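Local coordinates for putative restriction endonuclease domain-containing protein (Anabaena variabilis, PDB 3OT2), which is of unknown function but, as a member of the PDDEXK restriction-endonuclease-like superfamily, is probably a nuclease, at residues Ser47-Val50 with Ser51-Ser55; Val149-Pro152 with Gln153-Thr156. All coordinates share one frame; numbering follows the deposited sequence. Where two conformers were deposited one is given.

Interaction 1. Residues Ser47-Val50 with Ser51-Ser55; sequences SECV and SVINS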
ATOM      1  N   SER A  47     -15.281  -2.749 -15.919  1.00 34.98           N
ATOM      2  CA  SER A  47     -16.622  -2.652 -16.499  0.50 35.39           C
ATOM      3  C   SER A  47     -17.661  -3.357 -15.630  1.00 39.62           C
ATOM      4  O   SER A  47     -18.745  -2.805 -15.408  1.00 38.21           O
ATOM      5  CB  SER A  47     -16.646  -3.208 -17.922  0.50 39.71           C
ATOM      6  OG  SER A  47     -15.887  -2.379 -18.787  0.50 47.49           O
ATOM      7  N   GLU A  48     -17.339  -4.554 -15.130  1.00 37.75           N
ATOM      8  CA  GLU A  48     -18.266  -5.310 -14.294  1.00 37.76           C
ATOM      9  C   GLU A  48     -18.472  -4.656 -12.935  1.00 40.49           C
ATOM     10  O   GLU A  48     -19.571  -4.704 -12.385  1.00 37.62           O
ATOM     11  CB  GLU A  48     -17.768  -6.745 -14.114  1.00 39.84           C
ATOM     12  CG  GLU A  48     -18.836  -7.685 -13.584  1.00 49.73           C
ATOM     13  CD  GLU A  48     -20.131  -7.795 -14.364  1.00 62.36           C
ATOM     14  OE1 GLU A  48     -20.106  -7.638 -15.606  1.00 53.53           O
ATOM     15  OE2 GLU A  48     -21.174  -8.055 -13.723  1.00 57.59           O
ATOM     16  N   CYS A  49     -17.415  -4.063 -12.389  1.00 38.32           N
ATOM     17  CA  CYS A  49     -17.469  -3.393 -11.099  1.00 37.21           C
ATOM     18  C   CYS A  49     -18.410  -2.188 -11.133  1.00 36.70           C
ATOM     19  O   CYS A  49     -19.201  -2.029 -10.204  1.00 35.50           O
ATOM     20  CB  CYS A  49     -16.069  -2.984 -10.685  1.00 39.04           C
ATOM     21  SG  CYS A  49     -15.877  -2.739  -8.925  1.00 43.38           S
ATOM     22  N   VAL A  50     -18.341  -1.348 -12.208  1.00 32.31           N
ATOM     23  CA  VAL A  50     -19.217  -0.172 -12.369  1.00 34.09           C
ATOM     24  C   VAL A  50     -20.678  -0.635 -12.497  1.00 35.45           C
ATOM     25  O   VAL A  50     -21.569  -0.036 -11.903  1.00 34.29           O
ATOM     26  CB  VAL A  50     -18.800   0.700 -13.590  1.00 39.80           C
ATOM     27  CG1 VAL A  50     -19.649   1.958 -13.687  1.00 40.83           C
ATOM     28  CG2 VAL A  50     -17.353   1.086 -13.493  1.00 39.80           C
ATOM     29  N   SER A  51     -20.901  -1.709 -13.271  1.00 32.60           N
ATOM     30  CA  SER A  51     -22.206  -2.289 -13.543  1.00 33.06           C
ATOM     31  C   SER A  51     -22.864  -2.799 -12.250  1.00 35.79           C
ATOM     32  O   SER A  51     -24.014  -2.451 -11.961  1.00 33.29           O
ATOM     33  CB  SER A  51     -22.053  -3.423 -14.559  1.00 37.85           C
ATOM     34  OG  SER A  51     -23.273  -4.115 -14.773  1.00 53.68           O
ATOM     35  N   VAL A  52     -22.110  -3.570 -11.452  1.00 32.98           N
ATOM     36  CA  VAL A  52     -22.610  -4.156 -10.207  1.00 33.89           C
ATOM     37  C   VAL A  52     -22.923  -3.034  -9.168  1.00 34.93           C
ATOM     38  O   VAL A  52     -24.009  -3.042  -8.590  1.00 35.52           O
ATOM     39  CB  VAL A  52     -21.631  -5.229  -9.683  1.00 39.44           C
ATOM     40  CG1 VAL A  52     -21.973  -5.636  -8.263  1.00 39.88           C
ATOM     41  CG2 VAL A  52     -21.659  -6.456 -10.588  1.00 40.84           C
ATOM     42  N   ILE A  53     -22.014  -2.060  -8.976  1.00 28.72           N
ATOM     43  CA  ILE A  53     -22.277  -0.955  -8.049  1.00 27.62           C
ATOM     44  C   ILE A  53     -23.543  -0.172  -8.474  1.00 32.74           C
ATOM     45  O   ILE A  53     -24.436   0.053  -7.644  1.00 33.62           O
ATOM     46  CB  ILE A  53     -21.043  -0.022  -7.914  1.00 27.30           C
ATOM     47  CG1 ILE A  53     -19.871  -0.775  -7.219  1.00 26.55           C
ATOM     48  CG2 ILE A  53     -21.410   1.277  -7.139  1.00 25.50           C
ATOM     49  CD1 ILE A  53     -18.579  -0.130  -7.450  1.00 24.95           C
ATOM     50  N   ASN A  54     -23.636   0.214  -9.753  1.00 30.49           N
ATOM     51  CA  ASN A  54     -24.777   0.997 -10.238  1.00 30.81           C
ATOM     52  C   ASN A  54     -26.095   0.221 -10.136  1.00 37.12           C
ATOM     53  O   ASN A  54     -27.123   0.826  -9.788  1.00 36.14           O
ATOM     54  CB  ASN A  54     -24.545   1.498 -11.659  1.00 30.16           C
ATOM     55  CG  ASN A  54     -23.743   2.776 -11.703  1.00 33.68           C
ATOM     56  OD1 ASN A  54     -23.775   3.587 -10.781  1.00 33.62           O
ATOM     57  ND2 ASN A  54     -23.052   3.022 -12.805  1.00 27.95           N
ATOM     58  N   SER A  55     -26.064  -1.120 -10.326  1.00 32.37           N
ATOM     59  CA  SER A  55     -27.288  -1.925 -10.190  1.00 33.75           C
ATOM     60  C   SER A  55     -27.853  -1.805  -8.760  1.00 37.00           C
ATOM     61  O   SER A  55     -29.060  -1.838  -8.585  1.00 35.68           O
ATOM     62  CB  SER A  55     -27.026  -3.390 -10.546  1.00 34.80           C
ATOM     63  OG  SER A  55     -26.294  -4.027  -9.513  1.00 40.14           O
TER
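The carboxamide of Asn54 lies alongside the isopropyl group of Val50, the two side chains pointing the same way, and brings ND2 to 3.7 Å from Val50 CG1. On another side of the helix the carboxylate of Glu48 crosses Val52 at a slant, its OE2 being 3.6 Å from Val52 CG2. Glu48 starts out away from the next turn, but its chain folds back at chi2 (56°), and this bend is what returns the carboxylate to the valine methyl. Cys49 and Ile53 make the third i to i+4 pair, an apolar one with SG 4.0 Å from CD1. Ile53 sets CG1 beside its own backbone N, and from there both CG1 and CD1 lie against the carbonyl oxygen of Cys49. Beneath these side chains run the helical bonds: Val52 N donates to Glu48 O at 2.9 Å, and Ile53 N to Cys49 O almost straight, with an N-H...O angle of 170°. Asn54 N reaches Val50 O at 3.0 Å, and Ser51 N is bonded to Ser47 O. One turn on, Ser55 OG folds back to donate to Val52 O at 2.7 Å. Beyond the helix, Asn54 OD1 accepts from Ala65 N of strand 63-67, while Cys49, Val50 and Ile53 pack on the central sheet and Trp185 touches Glu48, Cys49 and Val52. The chemistry is thus that of an amphipathic helix: apolar side chains meet the sheet, and the asparagine, its amide oxygen used by a strand N-H, adds a polar tie between helix and sheet.

Interaction 2. Residues Val149-Pro152 with Gln153-Thr156; sequences VYRP and QQET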
ATOM      1  N   VAL A 149      -8.569  -2.182   1.525  1.00 27.40           N
ATOM      2  CA  VAL A 149      -9.654  -1.257   1.871  1.00 25.27           C
ATOM      3  C   VAL A 149      -9.075  -0.126   2.726  1.00 28.88           C
ATOM      4  O   VAL A 149      -8.471  -0.373   3.776  1.00 28.01           O
ATOM      5  CB  VAL A 149     -10.829  -1.990   2.566  1.00 28.29           C
ATOM      6  CG1 VAL A 149     -11.830  -0.989   3.160  1.00 28.25           C
ATOM      7  CG2 VAL A 149     -11.536  -2.931   1.588  1.00 28.42           C
ATOM      8  N   TYR A 150      -9.300   1.111   2.279  1.00 25.67           N
ATOM      9  CA  TYR A 150      -8.828   2.327   2.917  1.00 25.45           C
ATOM     10  C   TYR A 150      -9.995   3.165   3.461  1.00 29.99           C
ATOM     11  O   TYR A 150     -10.888   3.501   2.703  1.00 29.14           O
ATOM     12  CB  TYR A 150      -8.059   3.160   1.879  1.00 26.03           C
ATOM     13  CG  TYR A 150      -6.767   2.535   1.410  1.00 27.68           C
ATOM     14  CD1 TYR A 150      -6.750   1.613   0.365  1.00 29.16           C
ATOM     15  CD2 TYR A 150      -5.554   2.884   1.992  1.00 28.93           C
ATOM     16  CE1 TYR A 150      -5.554   1.052  -0.082  1.00 29.70           C
ATOM     17  CE2 TYR A 150      -4.353   2.324   1.555  1.00 30.87           C
ATOM     18  CZ  TYR A 150      -4.361   1.400   0.528  1.00 33.84           C
ATOM     19  OH  TYR A 150      -3.170   0.858   0.120  1.00 36.95           O
ATOM     20  N   ARG A 151      -9.966   3.492   4.766  1.00 28.50           N
ATOM     21  CA  ARG A 151     -10.960   4.332   5.435  0.50 29.40           C
ATOM     22  C   ARG A 151     -10.228   5.466   6.143  1.00 33.50           C
ATOM     23  O   ARG A 151      -9.072   5.260   6.555  1.00 32.69           O
ATOM     24  CB  ARG A 151     -11.797   3.525   6.434  0.50 32.41           C
ATOM     25  CG  ARG A 151     -12.718   2.480   5.818  0.50 41.17           C
ATOM     26  CD  ARG A 151     -13.313   1.713   6.963  0.50 47.56           C
ATOM     27  NE  ARG A 151     -14.502   0.959   6.620  0.50 45.47           N
ATOM     28  CZ  ARG A 151     -14.615  -0.367   6.693  0.50 49.79           C
ATOM     29  NH1 ARG A 151     -13.566  -1.115   7.028  0.50 29.13           N
ATOM     30  NH2 ARG A 151     -15.774  -0.955   6.430  0.50 29.38           N
ATOM     31  N   PRO A 152     -10.820   6.677   6.277  1.00 32.25           N
ATOM     32  CA  PRO A 152     -10.078   7.765   6.938  1.00 32.20           C
ATOM     33  C   PRO A 152      -9.660   7.410   8.358  1.00 34.46           C
ATOM     34  O   PRO A 152     -10.442   6.840   9.115  1.00 33.57           O
ATOM     35  CB  PRO A 152     -11.081   8.930   6.940  1.00 33.74           C
ATOM     36  CG  PRO A 152     -12.032   8.619   5.886  1.00 37.76           C
ATOM     37  CD  PRO A 152     -12.171   7.144   5.871  1.00 33.33           C
ATOM     38  N   GLN A 153      -8.390   7.704   8.682  1.00 31.61           N
ATOM     39  CA  GLN A 153      -7.767   7.520   9.991  1.00 33.84           C
ATOM     40  C   GLN A 153      -7.812   6.052  10.473  1.00 38.82           C
ATOM     41  O   GLN A 153      -7.734   5.795  11.669  1.00 40.35           O
ATOM     42  CB  GLN A 153      -8.409   8.454  11.047  1.00 36.84           C
ATOM     43  CG  GLN A 153      -7.947   9.906  10.973  1.00 56.46           C
ATOM     44  CD  GLN A 153      -8.652  10.670   9.886  1.00 78.97           C
ATOM     45  OE1 GLN A 153      -9.874  10.880   9.922  1.00 74.71           O
ATOM     46  NE2 GLN A 153      -7.895  11.086   8.884  1.00 76.16           N
ATOM     47  N   GLN A 154      -7.880   5.100   9.552  1.00 32.85           N
ATOM     48  CA  GLN A 154      -7.884   3.682   9.928  1.00 33.03           C
ATOM     49  C   GLN A 154      -6.776   2.965   9.201  1.00 32.86           C
ATOM     50  O   GLN A 154      -6.505   3.286   8.056  1.00 31.51           O
ATOM     51  CB  GLN A 154      -9.247   3.038   9.586  1.00 34.10           C
ATOM     52  CG  GLN A 154     -10.362   3.411  10.579  1.00 52.35           C
ATOM     53  CD  GLN A 154     -11.664   2.677  10.309  1.00 69.81           C
ATOM     54  OE1 GLN A 154     -12.740   3.288  10.213  1.00 63.49           O
ATOM     55  NE2 GLN A 154     -11.613   1.342  10.199  1.00 58.88           N
ATOM     56  N   GLU A 155      -6.156   1.967   9.839  1.00 28.53           N
ATOM     57  CA  GLU A 155      -5.131   1.114   9.234  1.00 27.86           C
ATOM     58  C   GLU A 155      -5.711   0.458   7.988  1.00 33.48           C
ATOM     59  O   GLU A 155      -6.913   0.158   7.961  1.00 32.67           O
ATOM     60  CB  GLU A 155      -4.719   0.035  10.259  1.00 30.61           C
ATOM     61  CG  GLU A 155      -3.557  -0.850   9.870  1.00 43.40           C
ATOM     62  CD  GLU A 155      -3.098  -1.759  10.997  1.00 67.49           C
ATOM     63  OE1 GLU A 155      -3.268  -1.390  12.182  1.00 54.79           O
ATOM     64  OE2 GLU A 155      -2.560  -2.846  10.690  1.00 71.27           O
ATOM     65  N   THR A 156      -4.882   0.262   6.944  1.00 31.27           N
ATOM     66  CA  THR A 156      -5.321  -0.399   5.704  1.00 30.63           C
ATOM     67  C   THR A 156      -5.825  -1.800   6.066  1.00 33.87           C
ATOM     68  O   THR A 156      -5.220  -2.460   6.921  1.00 32.66           O
ATOM     69  CB  THR A 156      -4.148  -0.456   4.688  1.00 32.28           C
ATOM     70  OG1 THR A 156      -3.645   0.856   4.478  1.00 32.19           O
ATOM     71  CG2 THR A 156      -4.549  -1.081   3.346  1.00 31.25           C
TER
HETATM   72  O   HOH W   1      -8.975   0.821   6.225  1.00 28.44           O
HETATM   73  O   HOH W   2      -6.874   4.091   5.406  1.00 35.65           O
HETATM   74  O   HOH W   3     -12.986   6.345   9.486  1.00 44.51           O
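The CH-pi contact joins Tyr150 to Thr156, whose CG2 sits over one face of the phenol ring, 4.0 Å from its centroid and displaced toward the rim. Thr156 carries CG2 anti to its own N, with OG1 beside that N (chi1 -55°); this leaves OG1 near the ring carbon CE2 of Tyr150, at 3.3 Å. The hydroxyl is also hydrogen-bonded to Thr156 OG1 of the second subunit.

Van der Waals contact is supplied by Arg151 and Gln154, whose guanidinium and amide planes are 11° apart. It is the aliphatic part of the arginine that does the touching, CD being 3.7 Å from Gln154 OE1, while NH1 forms a salt bridge with Glu157.

Of direct hydrogen bonds across the bend there is one, from Gln154 N to Arg151 O at 3.2 Å, with the donor well above the carbonyl plane. Three waters add further polar bridges. One donates to both Val149 O and Glu155 O, and accepts a weak bond from Arg151 N. A second links Arg151 O, at 2.7 Å, to Gln154 O, and a third runs from Pro152 O, at 2.6 Å, to Gln154 OE1.

Between chains, Gln153 N bonds to Glu155 OE1 of the second subunit, and the reciprocal bond is made as well. At the tip lies a type II beta turn from Arg151 to Gln154, with Pro152 at the second position and Gln153, phi 58°, at the third. This turn forms the end of a water-bridged beta hairpin joining strands 146-150 and 157-159, placed at the subunit interface.

Overall arrangement
The two interactions follow one another along the chain, the first complete before the second begins, and they neither nest nor cross. From the N terminus, the small hairpin of strands 25-28 and 31-34 leads to helix 40-57, where interaction 1 links successive turns without closing a loop. The chain then lays down strands 63-67, 82-86 and 108-112, passes through helix 119-131 and returns as strands 136-141 and 146-150. Interaction 2 closes the turn that leads into strand 157-159, one of the two edge strands within this chain. The two centres lie about 23 Å apart, one against the half of the sheet formed by strands 63-67, 82-86 and 108-112, the other by its 157-159 end, where the second subunit meets the hairpin.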